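Local coordinates for protein ethyl acetate hydrolase (Pseudomonas veronii, PDB 5EFZ) that hydrolyses ethyl acetate and other short-chain acetate esters to acetate and an alcohol, a step in the bacterial breakdown of methyl ketones such as 2-butanone, at residues L144-Y158 against F167-N180. Residues are numbered along the deposited sequence; the frame is centred on the assembly and turned at random.
With ACT (acetate ion), chain O; EDO (1,2-ethanediol), chain K; EDO (1,2-ethanediol), chain M.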
loop_
_atom_site.group_PDB
_atom_site.type_symbol
_atom_site.label_atom_id
_atom_site.label_comp_id
_atom_site.label_asym_id
_atom_site.label_seq_id
_atom_site.Cartn_x
_atom_site.Cartn_y
_atom_site.Cartn_z
ATOM N N LEU A 144 6.374 -27.541 -23.499
ATOM C CA LEU A 144 7.337 -26.806 -22.655
ATOM C C LEU A 144 7.714 -27.585 -21.380
ATOM O O LEU A 144 6.826 -28.047 -20.645
ATOM C CB LEU A 144 6.762 -25.450 -22.273
ATOM C CG LEU A 144 6.600 -24.520 -23.488
ATOM C CD1 LEU A 144 5.621 -23.364 -23.189
ATOM C CD2 LEU A 144 7.977 -23.997 -23.911
ATOM N N ALA A 145 9.023 -27.717 -21.121
ATOM C CA ALA A 145 9.490 -28.312 -19.863
ATOM C C ALA A 145 9.033 -27.496 -18.664
ATOM O O ALA A 145 8.809 -28.061 -17.601
ATOM C CB ALA A 145 11.017 -28.457 -19.848
ATOM N N LEU A 146 8.897 -26.173 -18.830
ATOM C CA LEU A 146 8.533 -25.269 -17.731
ATOM C C LEU A 146 8.086 -23.953 -18.335
ATOM O O LEU A 146 8.684 -23.511 -19.320
ATOM C CB LEU A 146 9.729 -25.030 -16.783
ATOM C CG LEU A 146 9.550 -23.937 -15.717
ATOM C CD1 LEU A 146 8.472 -24.431 -14.701
ATOM C CD2 LEU A 146 10.881 -23.717 -14.988
ATOM N N VAL A 147 6.995 -23.393 -17.806
ATOM C CA VAL A 147 6.662 -21.994 -17.989
ATOM C C VAL A 147 6.864 -21.317 -16.626
ATOM O O VAL A 147 6.357 -21.789 -15.615
ATOM C CB VAL A 147 5.239 -21.797 -18.480
ATOM C CG1 VAL A 147 4.971 -20.299 -18.669
ATOM C CG2 VAL A 147 5.036 -22.535 -19.846
ATOM N N VAL A 148 7.651 -20.252 -16.587
ATOM C CA VAL A 148 7.911 -19.574 -15.314
ATOM C C VAL A 148 7.953 -18.065 -15.517
ATOM O O VAL A 148 8.590 -17.565 -16.453
ATOM C CB VAL A 148 9.251 -20.073 -14.655
ATOM C CG1 VAL A 148 10.457 -19.965 -15.643
ATOM C CG2 VAL A 148 9.533 -19.333 -13.293
ATOM N N GLY A 149 7.281 -17.332 -14.627
ATOM C CA GLY A 149 7.347 -15.879 -14.691
ATOM C C GLY A 149 6.894 -15.287 -13.381
ATOM O O GLY A 149 6.297 -15.987 -12.558
ATOM N N GLY A 150 7.188 -14.004 -13.186
ATOM C CA GLY A 150 6.803 -13.322 -11.963
ATOM C C GLY A 150 5.832 -12.204 -12.276
ATOM O O GLY A 150 5.948 -11.548 -13.312
ATOM N N SER A 151 4.887 -12.029 -11.368
ATOM C CA SER A 151 3.828 -11.007 -11.440
ATOM C C SER A 151 3.045 -11.080 -12.763
ATOM O O SER A 151 2.328 -12.052 -12.957
ATOM C CB SER A 151 4.400 -9.623 -11.209
ATOM O OG SER A 151 3.324 -8.733 -10.934
ATOM N N MET A 152 3.117 -10.073 -13.647
ATOM C CA MET A 152 2.465 -10.254 -14.967
ATOM C C MET A 152 2.994 -11.479 -15.712
ATOM O O MET A 152 2.272 -12.087 -16.516
ATOM C CB MET A 152 2.659 -9.030 -15.864
ATOM C CG MET A 152 1.883 -7.832 -15.389
ATOM S SD MET A 152 1.865 -6.532 -16.651
ATOM C CE MET A 152 0.651 -7.232 -17.767
ATOM N N GLY A 153 4.254 -11.815 -15.459
ATOM C CA GLY A 153 4.839 -13.054 -15.970
ATOM C C GLY A 153 4.127 -14.294 -15.416
ATOM O O GLY A 153 3.982 -15.288 -16.119
ATOM N N ALA A 154 3.714 -14.229 -14.152
ATOM C CA ALA A 154 2.921 -15.280 -13.507
ATOM C C ALA A 154 1.501 -15.316 -14.084
ATOM O O ALA A 154 0.903 -16.394 -14.272
ATOM C CB ALA A 154 2.865 -15.056 -11.970
ATOM N N GLN A 155 0.925 -14.149 -14.338
ATOM C CA GLN A 155 -0.377 -14.128 -15.002
ATOM C C GLN A 155 -0.344 -14.864 -16.331
ATOM O O GLN A 155 -1.245 -15.654 -16.620
ATOM C CB GLN A 155 -0.814 -12.690 -15.260
ATOM C CG GLN A 155 -1.145 -11.896 -13.978
ATOM C CD GLN A 155 -1.643 -10.496 -14.336
ATOM O OE1 GLN A 155 -0.996 -9.790 -15.112
ATOM N NE2 GLN A 155 -2.822 -10.123 -13.821
ATOM N N GLN A 156 0.692 -14.610 -17.145
ATOM C CA GLN A 156 0.840 -15.348 -18.401
ATOM C C GLN A 156 1.097 -16.846 -18.179
ATOM O O GLN A 156 0.671 -17.681 -18.973
ATOM C CB GLN A 156 1.978 -14.753 -19.236
ATOM C CG GLN A 156 1.642 -13.325 -19.759
ATOM C CD GLN A 156 2.877 -12.590 -20.236
ATOM O OE1 GLN A 156 3.311 -12.759 -21.381
ATOM N NE2 GLN A 156 3.483 -11.803 -19.336
ATOM N N THR A 157 1.826 -17.176 -17.116
ATOM C CA THR A 157 2.077 -18.570 -16.770
ATOM C C THR A 157 0.776 -19.333 -16.490
ATOM O O THR A 157 0.569 -20.437 -17.018
ATOM C CB THR A 157 3.044 -18.652 -15.557
ATOM O OG1 THR A 157 4.327 -18.126 -15.952
ATOM C CG2 THR A 157 3.226 -20.131 -15.048
ATOM N N TYR A 158 -0.104 -18.765 -15.663
ATOM C CA TYR A 158 -1.401 -19.378 -15.403
ATOM C C TYR A 158 -2.225 -19.506 -16.675
ATOM O O TYR A 158 -2.839 -20.545 -16.951
ATOM C CB TYR A 158 -2.186 -18.558 -14.373
ATOM C CG TYR A 158 -1.736 -18.803 -12.951
ATOM C CD1 TYR A 158 -1.769 -20.097 -12.399
ATOM C CD2 TYR A 158 -1.301 -17.754 -12.136
ATOM C CE1 TYR A 158 -1.382 -20.314 -11.051
ATOM C CE2 TYR A 158 -0.916 -17.977 -10.795
ATOM C CZ TYR A 158 -0.964 -19.250 -10.275
ATOM O OH TYR A 158 -0.565 -19.448 -8.952
ATOM N N PHE A 167 0.338 -28.816 -23.214
ATOM C CA PHE A 167 1.547 -28.201 -23.729
ATOM C C PHE A 167 2.521 -27.870 -22.582
ATOM O O PHE A 167 3.739 -27.903 -22.759
ATOM C CB PHE A 167 1.154 -26.926 -24.497
ATOM C CG PHE A 167 2.145 -26.479 -25.549
ATOM C CD1 PHE A 167 3.245 -25.692 -25.208
ATOM C CD2 PHE A 167 1.937 -26.797 -26.885
ATOM C CE1 PHE A 167 4.143 -25.227 -26.212
ATOM C CE2 PHE A 167 2.821 -26.357 -27.884
ATOM C CZ PHE A 167 3.925 -25.569 -27.543
ATOM N N VAL A 168 1.973 -27.528 -21.413
ATOM C CA VAL A 168 2.777 -27.031 -20.305
ATOM C C VAL A 168 3.036 -28.182 -19.329
ATOM O O VAL A 168 2.115 -28.646 -18.650
ATOM C CB VAL A 168 2.063 -25.830 -19.604
ATOM C CG1 VAL A 168 2.905 -25.259 -18.446
ATOM C CG2 VAL A 168 1.720 -24.730 -20.652
ATOM N N LYS A 169 4.276 -28.667 -19.283
ATOM C CA LYS A 169 4.559 -29.824 -18.415
ATOM C C LYS A 169 4.720 -29.405 -16.949
ATOM O O LYS A 169 4.417 -30.206 -16.044
ATOM C CB LYS A 169 5.809 -30.576 -18.891
ATOM C CG LYS A 169 5.720 -31.092 -20.340
ATOM C CD LYS A 169 4.421 -31.891 -20.534
ATOM C CE LYS A 169 4.331 -32.476 -21.936
ATOM N NZ LYS A 169 3.067 -33.247 -22.183
ATOM N N ARG A 170 5.222 -28.191 -16.732
ATOM C CA ARG A 170 5.490 -27.665 -15.379
ATOM C C ARG A 170 5.238 -26.185 -15.425
ATOM O O ARG A 170 5.523 -25.576 -16.439
ATOM C CB ARG A 170 6.936 -27.913 -14.941
ATOM C CG ARG A 170 7.343 -29.384 -14.929
ATOM C CD ARG A 170 8.837 -29.496 -14.635
ATOM N NE ARG A 170 9.275 -30.891 -14.741
ATOM C CZ ARG A 170 9.596 -31.492 -15.884
ATOM N NH1 ARG A 170 9.520 -30.831 -17.041
ATOM N NH2 ARG A 170 9.967 -32.771 -15.869
ATOM N N ALA A 171 4.733 -25.613 -14.328
ATOM C CA ALA A 171 4.451 -24.193 -14.263
ATOM C C ALA A 171 4.934 -23.669 -12.920
ATOM O O ALA A 171 4.735 -24.302 -11.878
ATOM C CB ALA A 171 2.940 -23.916 -14.454
ATOM N N ALA A 172 5.600 -22.528 -12.953
ATOM C CA ALA A 172 6.008 -21.857 -11.733
ATOM C C ALA A 172 5.502 -20.424 -11.780
ATOM O O ALA A 172 5.972 -19.581 -12.584
ATOM C CB ALA A 172 7.538 -21.908 -11.543
ATOM N N ALA A 173 4.540 -20.144 -10.904
ATOM C CA ALA A 173 3.900 -18.824 -10.851
ATOM C C ALA A 173 4.417 -18.062 -9.663
ATOM O O ALA A 173 4.017 -18.337 -8.520
ATOM C CB ALA A 173 2.390 -18.949 -10.784
ATOM N N ILE A 174 5.346 -17.142 -9.920
ATOM C CA ILE A 174 5.982 -16.374 -8.849
ATOM C C ILE A 174 5.296 -15.023 -8.661
ATOM O O ILE A 174 5.165 -14.258 -9.624
ATOM C CB ILE A 174 7.451 -16.126 -9.141
ATOM C CG1 ILE A 174 8.190 -17.453 -9.475
ATOM C CG2 ILE A 174 8.103 -15.432 -7.953
ATOM C CD1 ILE A 174 9.506 -17.213 -10.215
ATOM N N ALA A 175 4.839 -14.754 -7.433
ATOM C CA ALA A 175 4.306 -13.456 -7.073
ATOM C C ALA A 175 3.242 -12.949 -8.072
ATOM O O ALA A 175 3.302 -11.814 -8.555
ATOM C CB ALA A 175 5.465 -12.458 -6.938
ATOM N N GLY A 176 2.237 -13.769 -8.334
ATOM C CA GLY A 176 1.141 -13.320 -9.179
ATOM C C GLY A 176 -0.047 -14.261 -9.069
ATOM O O GLY A 176 0.069 -15.377 -8.531
ATOM N N THR A 177 -1.204 -13.825 -9.567
ATOM C CA THR A 177 -2.420 -14.642 -9.452
ATOM C C THR A 177 -3.010 -14.987 -10.811
ATOM O O THR A 177 -2.668 -14.385 -11.855
ATOM C CB THR A 177 -3.507 -13.917 -8.636
ATOM O OG1 THR A 177 -3.700 -12.624 -9.206
ATOM C CG2 THR A 177 -3.090 -13.736 -7.165
ATOM N N ALA A 178 -3.916 -15.951 -10.794
ATOM C CA ALA A 178 -4.568 -16.417 -11.994
ATOM C C ALA A 178 -5.794 -15.564 -12.337
ATOM O O ALA A 178 -6.186 -15.496 -13.490
ATOM C CB ALA A 178 -4.970 -17.902 -11.833
ATOM N N ARG A 179 -6.420 -14.957 -11.332
ATOM C CA ARG A 179 -7.517 -14.012 -11.573
ATOM C C ARG A 179 -7.309 -12.782 -10.715
ATOM O O ARG A 179 -7.186 -12.889 -9.497
ATOM C CB ARG A 179 -8.891 -14.621 -11.242
ATOM C CG ARG A 179 -10.046 -13.600 -11.453
ATOM C CD ARG A 179 -11.404 -14.283 -11.615
ATOM N NE ARG A 179 -11.898 -14.850 -10.364
ATOM C CZ ARG A 179 -12.985 -15.620 -10.271
ATOM N NH1 ARG A 179 -13.701 -15.925 -11.364
ATOM N NH2 ARG A 179 -13.349 -16.084 -9.079
ATOM N N ASN A 180 -7.262 -11.617 -11.346
ATOM C CA ASN A 180 -6.836 -10.420 -10.637
ATOM C C ASN A 180 -7.893 -9.945 -9.624
ATOM O O ASN A 180 -9.111 -9.979 -9.901
ATOM C CB ASN A 180 -6.511 -9.312 -11.658
ATOM C CG ASN A 180 -5.725 -8.179 -11.041
ATOM O OD1 ASN A 180 -6.023 -6.992 -11.269
ATOM N ND2 ASN A 180 -4.724 -8.527 -10.247
HETATM C C ACT O . 5.191 -6.671 -12.225
HETATM O O ACT O . 4.535 -6.588 -11.148
HETATM O OXT ACT O . 4.653 -7.302 -13.195
HETATM C CH3 ACT O . 6.553 -6.072 -12.321
HETATM C C1 EDO K . -10.336 -7.714 -13.041
HETATM O O1 EDO K . -10.120 -7.459 -11.636
HETATM C C2 EDO K . -10.900 -9.127 -13.266
HETATM O O2 EDO K . -10.340 -10.155 -12.412
HETATM C C1 EDO M . -6.857 -13.734 -5.933
HETATM O O1 EDO M . -7.430 -12.709 -6.734
HETATM C C2 EDO M . -7.794 -14.939 -5.941
HETATM O O2 EDO M . -8.175 -15.277 -7.285
HETATM O O HOH W 1 -4.081 -11.483 -11.807
HETATM O O HOH W 2 -1.698 -17.600 -7.354
#
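Tyr-158 lies between two alanines of the segment 167-180: Ala-173 CB packs on one face of its ring, 3.4 Å from CZ, and Ala-178 CB lies over the other, 3.8 Å from the centroid in a CH-pi contact. The ring edge meets Gly-176 O, and a water that donates to this carbonyl accepts from Tyr-158 OH, so the hydroxyl reaches, through water, the carbonyl that the ring edge touches. One helical turn earlier, Ala-154 CB rests 3.4 Å from Ile-174 O. Thr-157, just before the tyrosine, has OG1 beside its backbone N (chi1 -65°) and bonded to Gly-153 O, which leaves CG2 to lie against Ala-171 CB. Together they seat helix 152-163 on strand 170-174, closing a beta-alpha-beta crossover of the alpha/beta-hydrolase fold. On the sheet face away from this helix, Val-148 CG2 touches both Ala-172 CB and Ile-174 CD1, each at 3.7 Å. At the start of the strand pair, the extended Arg-170 side chain runs alongside Ala-145 O, and the turn at its end brings NH1 to that oxygen at 2.9 Å, on a lone pair and in the guanidinium plane; NH2 bonds Ser-358 O.

Ser-151, the inferred nucleophile, sits on the sharp turn between strand and helix, a nucleophile elbow with the GxSxG pattern, at a strained phi/psi of 54°/-114°. An acetate, probably from the crystallisation liquor, lies unusually close to its OG and is hydrogen-bonded by Met-152 N, Tyr-68 N and His-334 NE2. The backbone bonds of the parallel strands 146-150 and 170-174 continue to Ser-151 N, which donates to Ile-174 O; pairing thus extends right up to the nucleophile, and the next N-H, that of Met-152, faces the acetate, consistent with an oxyanion-hole donor as in other alpha/beta hydrolases.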